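Putative ABC transporter amino acid-binding protein (Sinorhizobium meliloti, PDB 2Q88) binds the compatible solute ectoine, and also hydroxyectoine, probably as the substrate-binding component of an ABC transporter for osmoprotection. Local coordinates at residues D99-L113 with L162-L175. Sequence-based numbering, arbitrary orientation.
Sequences DAEAFALKKGNPLGL and LQDGRIDVYSLPVL. With 4CS ((4S)-2-methyl-1,4,5,6-tetrahydropyrimidine-4-carboxylic acid), chain F.
V169 and F103 meet on one face of the antiparallel pair formed by strands 101-106 and 169-173. With V169 CG1 at chi1 47°, the other branch, CG2, is turned anti to the backbone N and over the F103 ring in a CH-pi contact, 3.4 Å from F103 CG and offset toward the rim. S171 OG lies at the edge of the same ring, in its plane, and donates to A102 O (2.9 Å), with Y116 OH as a second partner. Alongside V169, L105 points the same way, its CD1 pressed tightly to V169 CB at 3.5 Å. A104 and Y170 form a hydrogen-bonded pair, bonded in both directions (A104 N to Y170 O, 2.7 Å and 172°; Y170 N to A104 O). On the opposite face, A102 CB packs on V174 CA, while L162 CD1 reaches A104 CB.

After P173, the N-cap of helix 174-184, D99 OD2 takes L175 N-H on its syn lone pair at 2.8 Å and A100 O receives V174 N, holding the first two helical amides. P173 CD lies 3.4 Å from ectoine NAG. Helix 116-121 packs on F103 and V169, helix 174-184 covers A102 and A104, and strand 189-192 pairs with strand 98-106 in one of the two lobes of this family 3 solute-binding protein, with ectoine between them.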
loop_
_atom_site.group_PDB
_atom_site.type_symbol
_atom_site.label_atom_id
_atom_site.label_comp_id
_atom_site.label_asym_id
_atom_site.label_seq_id
_atom_site.Cartn_x
_atom_site.Cartn_y
_atom_site.Cartn_z
ATOM N N ASP A 99 -2.551 0.801 8.269
ATOM C CA ASP A 99 -3.994 0.755 8.026
ATOM C C ASP A 99 -4.585 -0.633 8.202
ATOM O O ASP A 99 -3.891 -1.648 8.068
ATOM C CB ASP A 99 -4.347 1.277 6.624
ATOM C CG ASP A 99 -5.714 1.974 6.586
ATOM O OD1 ASP A 99 -6.305 2.232 7.657
ATOM O OD2 ASP A 99 -6.282 2.310 5.536
ATOM N N ALA A 100 -5.880 -0.651 8.497
ATOM C CA ALA A 100 -6.667 -1.870 8.551
ATOM C C ALA A 100 -7.268 -2.122 7.162
ATOM O O ALA A 100 -7.169 -1.271 6.278
ATOM C CB ALA A 100 -7.758 -1.709 9.582
ATOM N N GLU A 101 -7.900 -3.283 6.982
ATOM C CA GLU A 101 -8.522 -3.647 5.712
ATOM C C GLU A 101 -10.021 -3.390 5.782
ATOM O O GLU A 101 -10.626 -3.492 6.857
ATOM C CB GLU A 101 -8.269 -5.129 5.370
ATOM C CG GLU A 101 -6.804 -5.559 5.353
ATOM C CD GLU A 101 -6.111 -5.196 4.048
ATOM O OE1 GLU A 101 -6.533 -4.210 3.403
ATOM O OE2 GLU A 101 -5.165 -5.906 3.650
ATOM N N ALA A 102 -10.612 -3.058 4.638
ATOM C CA ALA A 102 -12.044 -2.786 4.553
ATOM C C ALA A 102 -12.704 -3.536 3.390
ATOM O O ALA A 102 -12.016 -4.057 2.516
ATOM C CB ALA A 102 -12.303 -1.284 4.443
ATOM N N PHE A 103 -14.039 -3.596 3.413
ATOM C CA PHE A 103 -14.854 -4.094 2.304
ATOM C C PHE A 103 -15.765 -2.989 1.802
ATOM O O PHE A 103 -16.349 -2.251 2.610
ATOM C CB PHE A 103 -15.808 -5.192 2.771
ATOM C CG PHE A 103 -15.165 -6.512 3.075
ATOM C CD1 PHE A 103 -13.905 -6.843 2.610
ATOM C CD2 PHE A 103 -15.889 -7.469 3.787
ATOM C CE1 PHE A 103 -13.345 -8.118 2.895
ATOM C CE2 PHE A 103 -15.351 -8.714 4.062
ATOM C CZ PHE A 103 -14.074 -9.034 3.622
ATOM N N ALA A 104 -15.911 -2.914 0.481
ATOM C CA ALA A 104 -16.993 -2.181 -0.163
ATOM C C ALA A 104 -18.008 -3.240 -0.594
ATOM O O ALA A 104 -17.654 -4.214 -1.257
ATOM C CB ALA A 104 -16.470 -1.412 -1.365
ATOM N N LEU A 105 -19.261 -3.019 -0.213
ATOM C CA LEU A 105 -20.321 -4.023 -0.258
ATOM C C LEU A 105 -21.595 -3.403 -0.832
ATOM O O LEU A 105 -21.733 -2.179 -0.876
ATOM C CB LEU A 105 -20.601 -4.477 1.189
ATOM C CG LEU A 105 -20.238 -5.833 1.820
ATOM C CD1 LEU A 105 -19.389 -6.741 0.968
ATOM C CD2 LEU A 105 -19.617 -5.647 3.188
ATOM N N LYS A 106 -22.534 -4.249 -1.252
ATOM C CA LYS A 106 -23.863 -3.772 -1.615
ATOM C C LYS A 106 -24.612 -3.283 -0.377
ATOM O O LYS A 106 -24.480 -3.865 0.702
ATOM C CB LYS A 106 -24.645 -4.869 -2.341
ATOM C CG LYS A 106 -24.230 -5.044 -3.796
ATOM C CD LYS A 106 -24.640 -3.834 -4.620
ATOM C CE LYS A 106 -24.474 -4.078 -6.105
ATOM N NZ LYS A 106 -25.222 -3.061 -6.882
ATOM N N LYS A 107 -25.380 -2.203 -0.534
ATOM C CA LYS A 107 -26.104 -1.587 0.583
ATOM C C LYS A 107 -26.951 -2.642 1.286
ATOM O O LYS A 107 -27.643 -3.412 0.629
ATOM C CB LYS A 107 -26.996 -0.444 0.086
ATOM C CG LYS A 107 -27.627 0.393 1.199
ATOM C CD LYS A 107 -28.916 1.061 0.722
ATOM C CE LYS A 107 -29.667 1.697 1.879
ATOM N NZ LYS A 107 -31.146 1.508 1.751
ATOM N N GLY A 108 -26.871 -2.678 2.613
ATOM C CA GLY A 108 -27.566 -3.683 3.412
ATOM C C GLY A 108 -26.747 -4.943 3.650
ATOM O O GLY A 108 -27.120 -5.768 4.489
ATOM N N ASN A 109 -25.638 -5.090 2.920
ATOM C CA ASN A 109 -24.776 -6.279 3.017
ATOM C C ASN A 109 -25.617 -7.571 2.966
ATOM O O ASN A 109 -25.700 -8.315 3.952
ATOM C CB ASN A 109 -23.902 -6.193 4.277
ATOM C CG ASN A 109 -22.794 -7.236 4.309
ATOM O OD1 ASN A 109 -22.677 -8.069 3.416
ATOM N ND2 ASN A 109 -21.969 -7.183 5.352
ATOM N N PRO A 110 -26.251 -7.820 1.813
ATOM C CA PRO A 110 -27.249 -8.887 1.675
ATOM C C PRO A 110 -26.681 -10.284 1.898
ATOM O O PRO A 110 -27.409 -11.184 2.301
ATOM C CB PRO A 110 -27.700 -8.747 0.220
ATOM C CG PRO A 110 -26.561 -8.093 -0.458
ATOM C CD PRO A 110 -26.055 -7.103 0.543
ATOM N N LEU A 111 -25.391 -10.453 1.639
ATOM C CA LEU A 111 -24.738 -11.747 1.809
ATOM C C LEU A 111 -24.123 -11.898 3.197
ATOM O O LEU A 111 -23.536 -12.926 3.506
ATOM C CB LEU A 111 -23.689 -11.946 0.716
ATOM C CG LEU A 111 -24.094 -12.667 -0.574
ATOM C CD1 LEU A 111 -25.510 -12.365 -1.039
ATOM C CD2 LEU A 111 -23.082 -12.390 -1.667
ATOM N N GLY A 112 -24.268 -10.865 4.028
ATOM C CA GLY A 112 -23.762 -10.878 5.405
ATOM C C GLY A 112 -22.276 -11.165 5.477
ATOM O O GLY A 112 -21.836 -11.974 6.293
ATOM N N LEU A 113 -21.510 -10.503 4.614
ATOM C CA LEU A 113 -20.062 -10.687 4.543
ATOM C C LEU A 113 -19.344 -9.674 5.436
ATOM O O LEU A 113 -19.379 -8.473 5.163
ATOM C CB LEU A 113 -19.568 -10.572 3.089
ATOM C CG LEU A 113 -20.215 -11.478 2.031
ATOM C CD1 LEU A 113 -19.818 -11.045 0.618
ATOM C CD2 LEU A 113 -19.864 -12.944 2.259
ATOM N N LEU A 162 -18.423 -3.940 -8.668
ATOM C CA LEU A 162 -19.346 -4.099 -7.550
ATOM C C LEU A 162 -20.738 -3.618 -7.956
ATOM O O LEU A 162 -21.721 -4.327 -7.777
ATOM C CB LEU A 162 -18.842 -3.266 -6.369
ATOM C CG LEU A 162 -18.946 -3.702 -4.912
ATOM C CD1 LEU A 162 -19.206 -2.469 -4.074
ATOM C CD2 LEU A 162 -20.016 -4.774 -4.662
ATOM N N GLN A 163 -20.803 -2.408 -8.499
ATOM C CA GLN A 163 -22.045 -1.833 -9.025
ATOM C C GLN A 163 -22.705 -2.711 -10.102
ATOM O O GLN A 163 -23.921 -2.889 -10.096
ATOM C CB GLN A 163 -21.783 -0.429 -9.588
ATOM C CG GLN A 163 -21.410 0.628 -8.538
ATOM C CD GLN A 163 -20.831 1.912 -9.141
ATOM O OE1 GLN A 163 -20.506 1.966 -10.329
ATOM N NE2 GLN A 163 -20.701 2.946 -8.314
ATOM N N ASP A 164 -21.898 -3.244 -11.017
ATOM C CA ASP A 164 -22.376 -4.100 -12.109
ATOM C C ASP A 164 -22.794 -5.496 -11.685
ATOM O O ASP A 164 -23.479 -6.185 -12.440
ATOM C CB ASP A 164 -21.304 -4.240 -13.192
ATOM C CG ASP A 164 -21.212 -3.021 -14.074
ATOM O OD1 ASP A 164 -21.978 -2.059 -13.843
ATOM O OD2 ASP A 164 -20.401 -2.931 -15.023
ATOM N N GLY A 165 -22.355 -5.924 -10.503
ATOM C CA GLY A 165 -22.612 -7.281 -10.028
ATOM C C GLY A 165 -21.616 -8.344 -10.454
ATOM O O GLY A 165 -21.919 -9.531 -10.377
ATOM N N ARG A 166 -20.433 -7.937 -10.909
ATOM C CA ARG A 166 -19.381 -8.889 -11.274
ATOM C C ARG A 166 -18.631 -9.411 -10.038
ATOM O O ARG A 166 -18.035 -10.502 -10.060
ATOM C CB ARG A 166 -18.420 -8.273 -12.299
ATOM C CG ARG A 166 -19.099 -7.840 -13.611
ATOM C CD ARG A 166 -19.867 -8.953 -14.304
ATOM N NE ARG A 166 -20.757 -8.467 -15.363
ATOM C CZ ARG A 166 -21.427 -9.257 -16.195
ATOM N NH1 ARG A 166 -21.307 -10.575 -16.111
ATOM N NH2 ARG A 166 -22.213 -8.733 -17.127
ATOM N N ILE A 167 -18.668 -8.626 -8.962
ATOM C CA ILE A 167 -18.169 -9.056 -7.658
ATOM C C ILE A 167 -19.193 -8.709 -6.565
ATOM O O ILE A 167 -20.069 -7.864 -6.766
ATOM C CB ILE A 167 -16.776 -8.435 -7.344
ATOM C CG1 ILE A 167 -16.829 -6.902 -7.390
ATOM C CG2 ILE A 167 -15.698 -8.980 -8.301
ATOM C CD1 ILE A 167 -15.508 -6.226 -7.042
ATOM N N ASP A 168 -19.082 -9.365 -5.421
ATOM C CA ASP A 168 -19.961 -9.084 -4.276
ATOM C C ASP A 168 -19.315 -8.186 -3.220
ATOM O O ASP A 168 -19.999 -7.585 -2.385
ATOM C CB ASP A 168 -20.413 -10.386 -3.640
ATOM C CG ASP A 168 -21.186 -11.252 -4.599
ATOM O OD1 ASP A 168 -22.334 -10.879 -4.938
ATOM O OD2 ASP A 168 -20.729 -12.313 -5.079
ATOM N N VAL A 169 -17.995 -8.116 -3.257
ATOM C CA VAL A 169 -17.237 -7.325 -2.302
ATOM C C VAL A 169 -15.958 -6.863 -2.985
ATOM O O VAL A 169 -15.371 -7.606 -3.762
ATOM C CB VAL A 169 -16.923 -8.135 -1.002
ATOM C CG1 VAL A 169 -16.398 -9.522 -1.312
ATOM C CG2 VAL A 169 -15.924 -7.411 -0.117
ATOM N N TYR A 170 -15.539 -5.642 -2.696
ATOM C CA TYR A 170 -14.234 -5.165 -3.145
ATOM C C TYR A 170 -13.439 -4.765 -1.908
ATOM O O TYR A 170 -13.935 -4.033 -1.053
ATOM C CB TYR A 170 -14.411 -3.994 -4.103
ATOM C CG TYR A 170 -13.127 -3.334 -4.596
ATOM C CD1 TYR A 170 -12.089 -4.083 -5.132
ATOM C CD2 TYR A 170 -12.980 -1.948 -4.550
ATOM C CE1 TYR A 170 -10.916 -3.466 -5.600
ATOM C CE2 TYR A 170 -11.831 -1.332 -4.998
ATOM C CZ TYR A 170 -10.805 -2.087 -5.522
ATOM O OH TYR A 170 -9.671 -1.453 -5.986
ATOM N N SER A 171 -12.218 -5.257 -1.805
ATOM C CA SER A 171 -11.433 -5.055 -0.599
ATOM C C SER A 171 -10.161 -4.252 -0.869
ATOM O O SER A 171 -9.401 -4.587 -1.770
ATOM C CB SER A 171 -11.086 -6.399 0.034
ATOM O OG SER A 171 -10.461 -6.211 1.290
ATOM N N LEU A 172 -9.985 -3.189 -0.078
ATOM C CA LEU A 172 -8.786 -2.339 -0.037
ATOM C C LEU A 172 -8.607 -1.906 1.417
ATOM O O LEU A 172 -9.491 -2.172 2.244
ATOM C CB LEU A 172 -8.983 -1.083 -0.898
ATOM C CG LEU A 172 -8.916 -1.186 -2.425
ATOM C CD1 LEU A 172 -9.031 0.182 -3.033
ATOM C CD2 LEU A 172 -7.645 -1.865 -2.881
ATOM N N PRO A 173 -7.491 -1.255 1.753
ATOM C CA PRO A 173 -7.354 -0.604 3.054
ATOM C C PRO A 173 -8.488 0.380 3.348
ATOM O O PRO A 173 -9.014 1.017 2.438
ATOM C CB PRO A 173 -6.006 0.126 2.933
ATOM C CG PRO A 173 -5.233 -0.720 1.996
ATOM C CD PRO A 173 -6.259 -1.102 0.944
ATOM N N VAL A 174 -8.886 0.451 4.621
ATOM C CA VAL A 174 -9.928 1.365 5.103
ATOM C C VAL A 174 -9.846 2.761 4.481
ATOM O O VAL A 174 -10.828 3.261 3.933
ATOM C CB VAL A 174 -9.881 1.469 6.648
ATOM C CG1 VAL A 174 -10.829 2.554 7.168
ATOM C CG2 VAL A 174 -10.210 0.112 7.267
ATOM N N LEU A 175 -8.684 3.393 4.569
ATOM C CA LEU A 175 -8.551 4.747 4.035
ATOM C C LEU A 175 -8.785 4.834 2.525
ATOM O O LEU A 175 -9.338 5.829 2.052
ATOM C CB LEU A 175 -7.205 5.354 4.413
ATOM C CG LEU A 175 -7.050 5.738 5.883
ATOM C CD1 LEU A 175 -5.572 5.912 6.196
ATOM C CD2 LEU A 175 -7.805 7.036 6.214
HETATM O O 4CS F . -0.605 -5.506 -0.753
HETATM C C 4CS F . -0.566 -4.383 -0.251
HETATM O OXT 4CS F . 0.480 -3.974 0.268
HETATM C CA 4CS F . -1.813 -3.509 -0.241
HETATM C CB 4CS F . -2.614 -3.597 -1.526
HETATM C CAD 4CS F . -3.870 -2.727 -1.411
HETATM N NAG 4CS F . -3.478 -1.335 -1.066
HETATM C CAI 4CS F . -2.302 -1.065 -0.350
HETATM C CAA 4CS F . -1.908 0.384 -0.017
HETATM N N 4CS F . -1.453 -2.108 0.044
HETATM O O HOH W 1 -22.537 -7.322 -1.408
#